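Local coordinates for protein CDA peptide synthetase I (Streptomyces coelicolor, PDB 5DU9) that forms a condensation domain of a modular peptide synthetase, with the two-lobed fold related to CoA-dependent acyltransferases, at residues 170-175 with 189-194; 177-180 with 186-189. The protein carries 1 engineered substitution. One frame throughout, in Å; residues are numbered along the deposited sequence.

Interaction 1: 170-175 with 189-194; sequences YERLAE and AAFGDT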
ATOM      1  N   TYR A 170      -9.081   3.473   9.909  1.00 15.95           N
ATOM      2  CA  TYR A 170      -8.579   3.465  11.282  1.00 19.26           C
ATOM      3  C   TYR A 170      -8.967   4.740  12.027  1.00 20.47           C
ATOM      4  O   TYR A 170      -9.373   4.691  13.187  1.00 22.24           O
ATOM      5  CB  TYR A 170      -7.058   3.313  11.301  1.00 16.95           C
ATOM      6  CG  TYR A 170      -6.527   1.933  10.991  1.00 17.77           C
ATOM      7  CD1 TYR A 170      -7.080   0.798  11.568  1.00 16.77           C
ATOM      8  CD2 TYR A 170      -5.449   1.773  10.135  1.00 15.61           C
ATOM      9  CE1 TYR A 170      -6.578  -0.462  11.290  1.00 16.46           C
ATOM     10  CE2 TYR A 170      -4.939   0.528   9.854  1.00 14.08           C
ATOM     11  CZ  TYR A 170      -5.504  -0.589  10.437  1.00 16.70           C
ATOM     12  OH  TYR A 170      -4.997  -1.836  10.151  1.00 18.23           O
ATOM     13  N   GLU A 171      -8.835   5.881  11.356  1.00 18.44           N
ATOM     14  CA  GLU A 171      -9.173   7.158  11.970  1.00 20.35           C
ATOM     15  C   GLU A 171     -10.650   7.214  12.338  1.00 20.16           C
ATOM     16  O   GLU A 171     -11.009   7.691  13.412  1.00 22.75           O
ATOM     17  CB  GLU A 171      -8.823   8.322  11.039  1.00 22.63           C
ATOM     18  CG  GLU A 171      -7.330   8.570  10.888  1.00 30.43           C
ATOM     19  CD  GLU A 171      -6.999   9.992  10.472  1.00 50.62           C
ATOM     20  OE1 GLU A 171      -7.903  10.701   9.980  1.00 48.62           O
ATOM     21  OE2 GLU A 171      -5.830  10.400  10.634  1.00 54.49           O
ATOM     22  N   ARG A 172     -11.508   6.729  11.446  1.00 19.52           N
ATOM     23  CA  ARG A 172     -12.946   6.736  11.703  1.00 22.91           C
ATOM     24  C   ARG A 172     -13.293   5.784  12.846  1.00 22.61           C
ATOM     25  O   ARG A 172     -14.105   6.111  13.717  1.00 24.49           O
ATOM     26  CB  ARG A 172     -13.725   6.357  10.442  1.00 21.94           C
ATOM     27  CG  ARG A 172     -15.226   6.198  10.651  1.00 21.38           C
ATOM     28  CD  ARG A 172     -15.855   7.453  11.233  1.00 23.55           C
ATOM     29  NE  ARG A 172     -17.301   7.320  11.389  1.00 25.10           N
ATOM     30  CZ  ARG A 172     -18.062   8.165  12.079  1.00 27.40           C
ATOM     31  NH1 ARG A 172     -17.519   9.208  12.691  1.00 29.75           N
ATOM     32  NH2 ARG A 172     -19.369   7.960  12.167  1.00 29.37           N
ATOM     33  N   LEU A 173     -12.678   4.606  12.833  1.00 19.94           N
ATOM     34  CA  LEU A 173     -12.904   3.611  13.876  1.00 20.18           C
ATOM     35  C   LEU A 173     -12.599   4.192  15.247  1.00 21.63           C
ATOM     36  O   LEU A 173     -13.387   4.052  16.185  1.00 24.38           O
ATOM     37  CB  LEU A 173     -12.041   2.372  13.636  1.00 20.80           C
ATOM     38  CG  LEU A 173     -12.172   1.258  14.677  1.00 23.41           C
ATOM     39  CD1 LEU A 173     -13.539   0.604  14.587  1.00 23.09           C
ATOM     40  CD2 LEU A 173     -11.070   0.225  14.504  1.00 24.22           C
ATOM     41  N   ALA A 174     -11.445   4.841  15.362  1.00 21.84           N
ATOM     42  CA  ALA A 174     -11.032   5.440  16.626  1.00 24.33           C
ATOM     43  C   ALA A 174     -11.991   6.546  17.046  1.00 30.35           C
ATOM     44  O   ALA A 174     -12.351   6.652  18.215  1.00 30.90           O
ATOM     45  CB  ALA A 174      -9.619   5.977  16.515  1.00 25.48           C
ATOM     46  N   GLU A 175     -12.410   7.362  16.084  1.00 24.94           N
ATOM     47  CA  GLU A 175     -13.334   8.458  16.352  1.00 27.43           C
ATOM     48  C   GLU A 175     -14.635   7.950  16.966  1.00 30.46           C
ATOM     49  O   GLU A 175     -15.127   8.508  17.947  1.00 32.23           O
ATOM     50  CB  GLU A 175     -13.632   9.228  15.064  1.00 27.59           C
ATOM     51  CG  GLU A 175     -14.476  10.474  15.268  1.00 35.29           C
ATOM     52  CD  GLU A 175     -14.706  11.233  13.978  1.00 38.98           C
ATOM     53  OE1 GLU A 175     -15.011  10.585  12.954  1.00 36.46           O
ATOM     54  OE2 GLU A 175     -14.577  12.475  13.986  1.00 42.69           O
ATOM     55  N   ALA A 189     -20.015  10.599  10.075  1.00 38.05           N
ATOM     56  CA  ALA A 189     -18.921  10.228   9.191  1.00 32.34           C
ATOM     57  C   ALA A 189     -18.745  11.311   8.135  1.00 37.70           C
ATOM     58  O   ALA A 189     -19.702  12.003   7.782  1.00 44.00           O
ATOM     59  CB  ALA A 189     -19.183   8.881   8.542  1.00 33.86           C
ATOM     60  N   ALA A 190     -17.519  11.460   7.644  1.00 34.75           N
ATOM     61  CA  ALA A 190     -17.210  12.460   6.630  1.00 28.80           C
ATOM     62  C   ALA A 190     -16.464  11.823   5.472  1.00 22.51           C
ATOM     63  O   ALA A 190     -15.319  12.177   5.188  1.00 27.62           O
ATOM     64  CB  ALA A 190     -16.394  13.590   7.230  1.00 33.09           C
ATOM     65  N   PHE A 191     -17.114  10.867   4.815  1.00 21.64           N
ATOM     66  CA  PHE A 191     -16.530  10.212   3.649  1.00 19.93           C
ATOM     67  C   PHE A 191     -17.147  10.769   2.369  1.00 20.19           C
ATOM     68  O   PHE A 191     -18.215  11.389   2.397  1.00 21.37           O
ATOM     69  CB  PHE A 191     -16.734   8.696   3.718  1.00 19.82           C
ATOM     70  CG  PHE A 191     -15.914   8.011   4.785  1.00 19.43           C
ATOM     71  CD1 PHE A 191     -14.622   8.420   5.064  1.00 21.00           C
ATOM     72  CD2 PHE A 191     -16.444   6.950   5.502  1.00 25.31           C
ATOM     73  CE1 PHE A 191     -13.873   7.785   6.041  1.00 25.62           C
ATOM     74  CE2 PHE A 191     -15.702   6.316   6.476  1.00 24.14           C
ATOM     75  CZ  PHE A 191     -14.416   6.732   6.745  1.00 23.82           C
ATOM     76  N   GLY A 192     -16.459  10.548   1.253  1.00 21.85           N
ATOM     77  CA  GLY A 192     -16.928  10.995  -0.045  1.00 21.53           C
ATOM     78  C   GLY A 192     -17.709   9.927  -0.787  1.00 22.65           C
ATOM     79  O   GLY A 192     -17.998   8.859  -0.244  1.00 22.55           O
ATOM     80  N   ASP A 193     -18.042  10.222  -2.040  1.00 20.00           N
ATOM     81  CA  ASP A 193     -18.916   9.369  -2.839  1.00 20.57           C
ATOM     82  C   ASP A 193     -18.165   8.668  -3.963  1.00 20.70           C
ATOM     83  O   ASP A 193     -17.486   9.303  -4.768  1.00 19.28           O
ATOM     84  CB  ASP A 193     -20.062  10.195  -3.424  1.00 21.84           C
ATOM     85  CG  ASP A 193     -21.001   9.361  -4.262  1.00 30.77           C
ATOM     86  OD1 ASP A 193     -21.823   8.626  -3.676  1.00 30.45           O
ATOM     87  OD2 ASP A 193     -20.913   9.432  -5.503  1.00 26.31           O
ATOM     88  N   THR A 194     -18.312   7.349  -4.023  1.00 19.71           N
ATOM     89  CA  THR A 194     -17.591   6.543  -4.999  1.00 19.07           C
ATOM     90  C   THR A 194     -18.093   6.800  -6.420  1.00 19.68           C
ATOM     91  O   THR A 194     -17.297   6.884  -7.351  1.00 19.15           O
ATOM     92  CB  THR A 194     -17.713   5.043  -4.680  1.00 19.14           C
ATOM     93  OG1 THR A 194     -17.199   4.791  -3.366  1.00 18.66           O
ATOM     94  CG2 THR A 194     -16.935   4.206  -5.686  1.00 18.62           C
TER
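The Arg172 guanidinium lies over the backbone of Ala189, whose CA sits 3.6 Å above the guanidinium plane, over its centre. Arg172 NH2 comes within 3.4 Å of Ala189 N. Both nitrogens are donors, so this is van der Waals packing over one face and not a hydrogen bond. The Ala189 methyl lies by the NE and NH2 side of the group, with CB 3.7 Å from Arg172 NH2. The aliphatic root of the arginine has a separate partner. The ring tip of Phe191, CZ, rests 3.8 Å from Arg172 CB. It also meets Arg172 CG, so the ring packs on methylenes. Its plane is nearly perpendicular (81°) to that of the guanidinium.

The shape of Arg172 makes both contacts possible. CG is anti to the backbone N (chi1 174°), and the chain then bends at chi2 before running straight outward. Glu175, one turn further along the helix, holds the end. Arg172 NH1 donates to Glu175 OE1 at 2.9 Å in a salt bridge. The acceptor lies in the guanidinium plane, but the bond meets OE1 well above the carboxylate plane. This pairing probably offsets the arginine charge and limits rotation of the guanidinium.

Other faces of helix 163-182 look inward: Tyr170 bonds Ser36 through its OH, and Leu173 packs on Leu49 and Thr56 of helix 46-58. At the far end of 189-194, Asp193 is the N-cap of helix 194-205, its OD2 taking the N-H of Arg196. The contact is a surface one, in which a returning loop is draped over a helix packed against the mixed sheet of an acyltransferase-like condensation domain.

Interaction 2: 177-180 with 186-189; sequences YRAL and VPAA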
ATOM      1  N   TYR A 177     -15.078   4.991  18.434  1.00 27.94           N
ATOM      2  CA  TYR A 177     -14.748   4.350  19.707  1.00 28.76           C
ATOM      3  C   TYR A 177     -14.660   5.366  20.844  1.00 31.39           C
ATOM      4  O   TYR A 177     -15.160   5.124  21.948  1.00 32.84           O
ATOM      5  CB  TYR A 177     -13.428   3.581  19.595  1.00 28.52           C
ATOM      6  CG  TYR A 177     -13.001   2.905  20.882  1.00 28.37           C
ATOM      7  CD1 TYR A 177     -13.544   1.682  21.260  1.00 29.44           C
ATOM      8  CD2 TYR A 177     -12.057   3.488  21.717  1.00 30.48           C
ATOM      9  CE1 TYR A 177     -13.157   1.058  22.436  1.00 30.11           C
ATOM     10  CE2 TYR A 177     -11.662   2.870  22.895  1.00 29.51           C
ATOM     11  CZ  TYR A 177     -12.218   1.656  23.249  1.00 31.14           C
ATOM     12  OH  TYR A 177     -11.832   1.035  24.415  1.00 32.48           O
ATOM     13  N   ARG A 178     -14.024   6.503  20.578  1.00 31.91           N
ATOM     14  CA  ARG A 178     -13.883   7.540  21.598  1.00 36.04           C
ATOM     15  C   ARG A 178     -15.248   8.060  22.034  1.00 43.14           C
ATOM     16  O   ARG A 178     -15.486   8.282  23.221  1.00 41.56           O
ATOM     17  CB  ARG A 178     -13.022   8.700  21.090  1.00 33.30           C
ATOM     18  CG  ARG A 178     -11.547   8.359  20.915  1.00 35.42           C
ATOM     19  CD  ARG A 178     -10.699   9.611  20.735  1.00 39.13           C
ATOM     20  NE  ARG A 178     -11.218  10.507  19.703  1.00 37.50           N
ATOM     21  CZ  ARG A 178     -10.897  10.449  18.412  1.00 35.38           C
ATOM     22  NH1 ARG A 178     -10.054   9.525  17.960  1.00 29.83           N
ATOM     23  NH2 ARG A 178     -11.425  11.321  17.563  1.00 34.34           N
ATOM     24  N   ALA A 179     -16.143   8.242  21.068  1.00 35.52           N
ATOM     25  CA  ALA A 179     -17.483   8.745  21.347  1.00 39.62           C
ATOM     26  C   ALA A 179     -18.278   7.756  22.197  1.00 39.30           C
ATOM     27  O   ALA A 179     -18.924   8.146  23.171  1.00 43.52           O
ATOM     28  CB  ALA A 179     -18.220   9.037  20.047  1.00 37.49           C
ATOM     29  N   LEU A 180     -18.235   6.481  21.825  1.00 38.62           N
ATOM     30  CA  LEU A 180     -18.940   5.449  22.578  1.00 46.43           C
ATOM     31  C   LEU A 180     -18.374   5.344  23.993  1.00 52.65           C
ATOM     32  O   LEU A 180     -19.103   5.062  24.944  1.00 43.00           O
ATOM     33  CB  LEU A 180     -18.847   4.095  21.866  1.00 36.75           C
ATOM     34  CG  LEU A 180     -19.541   3.968  20.504  1.00 35.37           C
ATOM     35  CD1 LEU A 180     -19.374   2.563  19.941  1.00 33.78           C
ATOM     36  CD2 LEU A 180     -21.019   4.325  20.596  1.00 43.92           C
ATOM     37  N   VAL A 186     -22.017   9.988  18.605  1.00 42.80           N
ATOM     38  CA  VAL A 186     -21.061   9.619  17.569  1.00 34.44           C
ATOM     39  C   VAL A 186     -21.053  10.686  16.473  1.00 34.10           C
ATOM     40  O   VAL A 186     -22.086  10.935  15.852  1.00 50.39           O
ATOM     41  CB  VAL A 186     -21.389   8.246  16.957  1.00 37.01           C
ATOM     42  CG1 VAL A 186     -20.370   7.879  15.891  1.00 34.32           C
ATOM     43  CG2 VAL A 186     -21.427   7.176  18.043  1.00 41.85           C
ATOM     44  N   PRO A 187     -19.895  11.331  16.242  1.00 32.87           N
ATOM     45  CA  PRO A 187     -19.833  12.324  15.163  1.00 41.00           C
ATOM     46  C   PRO A 187     -20.208  11.722  13.816  1.00 47.35           C
ATOM     47  O   PRO A 187     -19.949  10.543  13.584  1.00 36.95           O
ATOM     48  CB  PRO A 187     -18.366  12.767  15.169  1.00 43.72           C
ATOM     49  CG  PRO A 187     -17.871  12.443  16.526  1.00 38.12           C
ATOM     50  CD  PRO A 187     -18.606  11.210  16.943  1.00 33.12           C
ATOM     51  N   ALA A 188     -20.820  12.520  12.948  1.00 44.69           N
ATOM     52  CA  ALA A 188     -21.192  12.045  11.624  1.00 39.22           C
ATOM     53  C   ALA A 188     -19.944  11.690  10.829  1.00 29.63           C
ATOM     54  O   ALA A 188     -18.929  12.385  10.906  1.00 31.69           O
ATOM     55  CB  ALA A 188     -22.009  13.094  10.888  1.00 43.86           C
ATOM     56  N   ALA A 189     -20.015  10.599  10.075  1.00 38.05           N
ATOM     57  CA  ALA A 189     -18.921  10.228   9.191  1.00 32.34           C
ATOM     58  C   ALA A 189     -18.745  11.311   8.135  1.00 37.70           C
ATOM     59  O   ALA A 189     -19.702  12.003   7.782  1.00 44.00           O
ATOM     60  CB  ALA A 189     -19.183   8.881   8.542  1.00 33.86           C
TER
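Pro187 O accepts a probable hydrogen bond from Arg172 NH1. That arginine lies earlier on helix 163-182. The bond fastens the backbone of 186-189 to the helix, while the proline ring packs further along it, on the turn that carries Ala179. Between 177-180 and 186-189 themselves the contact is wholly apolar.

Ala179 is at its centre. Its CB points toward the loop and meets two groups at once, Pro187 CD at 3.8 Å and Val186 CA at 3.8 Å. The Val186 methyl CG2 stands slightly further from Ala179 CB, at 4.2 Å. With only a methyl between them, the two chains come close, and the CA atoms of Ala179 and Val186 are 5.3 Å apart.

Leu180 joins from the flank. Its CB does not head for the loop, but its end does come nearer, and CD2 touches Val186 CG2 at 3.8 Å. The two branched side chains meet at an angle, methyl to methyl. Val186 CG2 is anti to its own carbonyl carbon, which brings it within packing distance of both Ala179 CB and Leu180 CD2. The valine also touches Val176.

Helix 46-58 lies alongside: Leu180 meets its Val48 and Arg51, and Tyr177 OH bonds Asp45 N just before its first residue. Small apolar groups probably set the spacing of loop and helix, while the polar grip comes from the arginine bond at Pro187 O.

Both interactions tie helix 163-182 to the loop that leads from it to helix 194-205, and they share Ala189. Their centres are about 10 Å apart. Interaction 2 is the inner pair of the hairpin-like return: 177-180 and 186-189 lie between 170-175 and 189-194 along the chain, meeting only at Ala189. The loop thus runs back antiparallel to the helix, and Arg172 touches it in both places. The helix begins at the final glycine of the HHxxxDG motif, which contains the pocket residue His158. No residue touching in either contact lines the pocket of (2s)-2-amino-n-butyl-propanamide. Both contacts belong to a peripheral connection, centred about 18 and 27 Å from the chain's centre.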